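Local coordinates for AAR187Cp (Eremothecium gossypii, PDB 3ZIL), which probably regulates the establishment of sister-chromatid cohesion through the cohesin complex, as the Wapl homologue Wpl1, here represented by its helical Wap1 domain, at residues K101-L106 and T157-T162. Residues are numbered along the deposited sequence; the frame is centred on the assembly and turned at random.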
ATOM      1  N   LYS A 101      12.445  17.620 -13.419  1.00 22.24           N
ATOM      2  CA  LYS A 101      13.520  16.957 -12.716  1.00 27.54           C
ATOM      3  C   LYS A 101      13.887  17.567 -11.341  1.00 26.70           C
ATOM      4  O   LYS A 101      14.620  16.923 -10.563  1.00 23.10           O
ATOM      5  CB  LYS A 101      14.766  16.926 -13.591  1.00 28.59           C
ATOM      6  CG  LYS A 101      14.604  16.034 -14.821  1.00 39.52           C
ATOM      7  CD  LYS A 101      15.986  15.718 -15.385  1.00 45.92           C
ATOM      8  CE  LYS A 101      16.008  15.905 -16.880  1.00 53.46           C
ATOM      9  NZ  LYS A 101      15.166  14.857 -17.520  1.00 57.82           N
ATOM     10  N   ARG A 102      13.404  18.780 -11.046  1.00 21.98           N
ATOM     11  CA  ARG A 102      13.766  19.412  -9.787  1.00 21.45           C
ATOM     12  C   ARG A 102      12.963  18.777  -8.647  1.00 20.54           C
ATOM     13  O   ARG A 102      13.196  19.081  -7.510  1.00 15.60           O
ATOM     14  CB  ARG A 102      13.592  20.950  -9.821  1.00 25.27           C
ATOM     15  CG  ARG A 102      14.702  21.641 -10.632  1.00 25.85           C
ATOM     16  CD  ARG A 102      14.281  23.094 -10.894  1.00 23.41           C
ATOM     17  NE  ARG A 102      15.467  23.862 -11.234  1.00 26.92           N
ATOM     18  CZ  ARG A 102      15.710  24.344 -12.480  1.00 31.53           C
ATOM     19  NH1 ARG A 102      14.806  24.225 -13.459  1.00 27.46           N
ATOM     20  NH2 ARG A 102      16.791  25.080 -12.726  1.00 30.06           N
ATOM     21  N   TRP A 103      12.049  17.854  -8.973  1.00 19.19           N
ATOM     22  CA  TRP A 103      11.498  16.993  -7.945  1.00 18.58           C
ATOM     23  C   TRP A 103      12.607  16.135  -7.292  1.00 20.12           C
ATOM     24  O   TRP A 103      12.527  15.860  -6.098  1.00 22.99           O
ATOM     25  CB  TRP A 103      10.384  16.118  -8.518  1.00 19.38           C
ATOM     26  CG  TRP A 103       9.008  16.755  -8.562  1.00 18.85           C
ATOM     27  CD1 TRP A 103       8.289  17.129  -9.706  1.00 19.48           C
ATOM     28  CD2 TRP A 103       8.140  17.125  -7.442  1.00 19.02           C
ATOM     29  NE1 TRP A 103       7.092  17.667  -9.379  1.00 18.71           N
ATOM     30  CE2 TRP A 103       6.924  17.691  -8.037  1.00 18.60           C
ATOM     31  CE3 TRP A 103       8.229  17.014  -6.059  1.00 19.58           C
ATOM     32  CZ2 TRP A 103       5.847  18.137  -7.265  1.00 20.05           C
ATOM     33  CZ3 TRP A 103       7.139  17.493  -5.278  1.00 20.36           C
ATOM     34  CH2 TRP A 103       5.987  18.033  -5.868  1.00 19.62           C
ATOM     35  N   ALA A 104      13.688  15.817  -8.021  1.00 20.36           N
ATOM     36  CA  ALA A 104      14.826  15.035  -7.498  1.00 22.64           C
ATOM     37  C   ALA A 104      15.519  15.810  -6.380  1.00 25.20           C
ATOM     38  O   ALA A 104      16.305  15.227  -5.608  1.00 25.00           O
ATOM     39  CB  ALA A 104      15.861  14.723  -8.603  1.00 21.73           C
ATOM     40  N   MET A 105      15.203  17.098  -6.187  1.00 23.02           N
ATOM     41  CA  MET A 105      15.856  17.715  -5.011  1.00 22.73           C
ATOM     42  C   MET A 105      15.269  17.187  -3.705  1.00 20.95           C
ATOM     43  O   MET A 105      15.797  17.499  -2.659  1.00 17.40           O
ATOM     44  CB  MET A 105      15.837  19.261  -5.004  1.00 22.89           C
ATOM     45  CG  MET A 105      16.462  19.914  -6.211  1.00 21.29           C
ATOM     46  SD  MET A 105      16.094  21.743  -6.166  1.00 25.40           S
ATOM     47  CE  MET A 105      17.415  22.329  -5.089  1.00 23.40           C
ATOM     48  N   LEU A 106      14.145  16.442  -3.764  1.00 21.28           N
ATOM     49  CA  LEU A 106      13.580  15.782  -2.604  1.00 21.69           C
ATOM     50  C   LEU A 106      13.915  14.298  -2.693  1.00 23.64           C
ATOM     51  O   LEU A 106      13.097  13.525  -3.296  1.00 25.27           O
ATOM     52  CB  LEU A 106      12.025  15.994  -2.533  1.00 20.45           C
ATOM     53  CG  LEU A 106      11.487  17.434  -2.353  1.00 25.30           C
ATOM     54  CD1 LEU A 106      11.696  18.257  -3.634  1.00 18.67           C
ATOM     55  CD2 LEU A 106      10.002  17.444  -1.943  1.00 22.83           C
ATOM     56  N   THR A 157       1.429  11.416  -3.662  1.00 18.09           N
ATOM     57  CA  THR A 157       0.567  12.340  -4.495  1.00 19.64           C
ATOM     58  C   THR A 157       1.347  12.855  -5.710  1.00 21.21           C
ATOM     59  O   THR A 157       0.805  13.024  -6.790  1.00 21.72           O
ATOM     60  CB  THR A 157       0.010  13.534  -3.679  1.00 19.96           C
ATOM     61  OG1 THR A 157      -0.740  13.045  -2.578  1.00 23.37           O
ATOM     62  CG2 THR A 157      -0.899  14.529  -4.545  1.00 19.04           C
ATOM     63  N   TYR A 158       2.609  13.161  -5.504  1.00 22.31           N
ATOM     64  CA  TYR A 158       3.450  13.828  -6.513  1.00 24.09           C
ATOM     65  C   TYR A 158       4.552  12.901  -6.989  1.00 24.87           C
ATOM     66  O   TYR A 158       5.128  13.134  -8.006  1.00 24.55           O
ATOM     67  CB  TYR A 158       4.088  15.098  -5.878  1.00 22.33           C
ATOM     68  CG  TYR A 158       3.029  16.089  -5.458  1.00 22.40           C
ATOM     69  CD1 TYR A 158       2.246  16.737  -6.400  1.00 21.71           C
ATOM     70  CD2 TYR A 158       2.761  16.324  -4.070  1.00 21.98           C
ATOM     71  CE1 TYR A 158       1.195  17.627  -5.989  1.00 21.32           C
ATOM     72  CE2 TYR A 158       1.713  17.144  -3.672  1.00 19.01           C
ATOM     73  CZ  TYR A 158       0.974  17.845  -4.639  1.00 23.55           C
ATOM     74  OH  TYR A 158      -0.038  18.700  -4.196  1.00 21.12           O
ATOM     75  N   LEU A 159       4.864  11.840  -6.249  1.00 23.75           N
ATOM     76  CA  LEU A 159       6.084  11.124  -6.610  1.00 23.90           C
ATOM     77  C   LEU A 159       5.810   9.653  -6.794  1.00 26.66           C
ATOM     78  O   LEU A 159       6.705   8.835  -6.593  1.00 30.77           O
ATOM     79  CB  LEU A 159       7.176  11.347  -5.569  1.00 24.03           C
ATOM     80  CG  LEU A 159       7.604  12.796  -5.315  1.00 25.81           C
ATOM     81  CD1 LEU A 159       8.523  12.879  -4.094  1.00 26.74           C
ATOM     82  CD2 LEU A 159       8.238  13.375  -6.593  1.00 29.15           C
ATOM     83  N   LEU A 160       4.572   9.290  -7.122  1.00 30.02           N
ATOM     84  CA  LEU A 160       4.293   7.876  -7.375  1.00 39.86           C
ATOM     85  C   LEU A 160       5.048   7.607  -8.712  1.00 48.54           C
ATOM     86  O   LEU A 160       4.932   6.556  -9.283  1.00 51.70           O
ATOM     87  CB  LEU A 160       2.786   7.593  -7.415  1.00 40.59           C
ATOM     88  CG  LEU A 160       2.202   6.234  -6.928  1.00 44.01           C
ATOM     89  CD1 LEU A 160       2.737   5.805  -5.575  1.00 43.79           C
ATOM     90  CD2 LEU A 160       0.682   6.220  -6.875  1.00 48.12           C
ATOM     91  N   TYR A 161       5.808   8.633  -9.154  1.00 58.45           N
ATOM     92  CA  TYR A 161       6.973   8.611 -10.093  1.00 69.55           C
ATOM     93  C   TYR A 161       7.204   7.235 -10.655  1.00 63.00           C
ATOM     94  O   TYR A 161       6.292   6.723 -11.273  1.00 71.49           O
ATOM     95  CB  TYR A 161       8.270   9.208  -9.463  1.00 75.29           C
ATOM     96  CG  TYR A 161       8.791  10.516 -10.054  1.00 83.47           C
ATOM     97  CD1 TYR A 161       8.221  11.077 -11.212  1.00 85.16           C
ATOM     98  CD2 TYR A 161       9.889  11.180  -9.471  1.00 83.80           C
ATOM     99  CE1 TYR A 161       8.709  12.268 -11.751  1.00 83.38           C
ATOM    100  CE2 TYR A 161      10.384  12.373 -10.010  1.00 81.29           C
ATOM    101  CZ  TYR A 161       9.790  12.914 -11.150  1.00 78.29           C
ATOM    102  OH  TYR A 161      10.269  14.092 -11.707  1.00 63.57           O
ATOM    103  N   THR A 162       8.345   6.580 -10.478  1.00 58.14           N
ATOM    104  CA  THR A 162       9.605   6.939  -9.818  1.00 60.27           C
ATOM    105  C   THR A 162      10.101   5.523  -9.940  1.00 58.33           C
ATOM    106  O   THR A 162       9.287   4.581  -9.986  1.00 65.84           O
ATOM    107  CB  THR A 162       9.440   7.285  -8.333  1.00 52.61           C
TER
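K101 just brushes Y161: its CA lies 4.4 Å from Y161 OH, while its side chain starts off away from 157-162. R102 also turns away, and its NE forms a salt bridge with E70 on helix 54-72. W103 carries the contact. Its CB points toward 157-162, and chi1 of -85° places CG, where the indole begins, 4.0 Å from L159 CD2. The far end of the indole, CH2, packs against Y158 CB at 3.5 Å. Y158 CB lies over one face of the W103 six-membered ring, 3.9 Å from its centroid, as a CH-pi contact. The Y158 ring itself is slid aside. The W103 six-membered ring and the Y158 ring are near parallel, at 16°, but their centroids are 5.3 Å apart, so they barely overlap. L159 brings one methyl, CD2, obliquely to the indole, 3.7 Å from W103 CE3. At the base of the side chain, W103 CB meets the phenol end of Y161, with CE2 at 4.0 Å. Y161 is poorly ordered, so this side is less certain. W103 NE1 hydrogen-bonds to L97 O, and W69 meets the indole edge-to-face. Y158 OH is hydrogen-bonded to D92 OD1. The contact joins the 3-10 turn before helix 108-116 to the last part of helix 147-158 and the loop that follows. No hydrogen bond crosses, so the segments hold to each other by apolar and aromatic contacts, centred on one buried indole whose N-H is satisfied elsewhere.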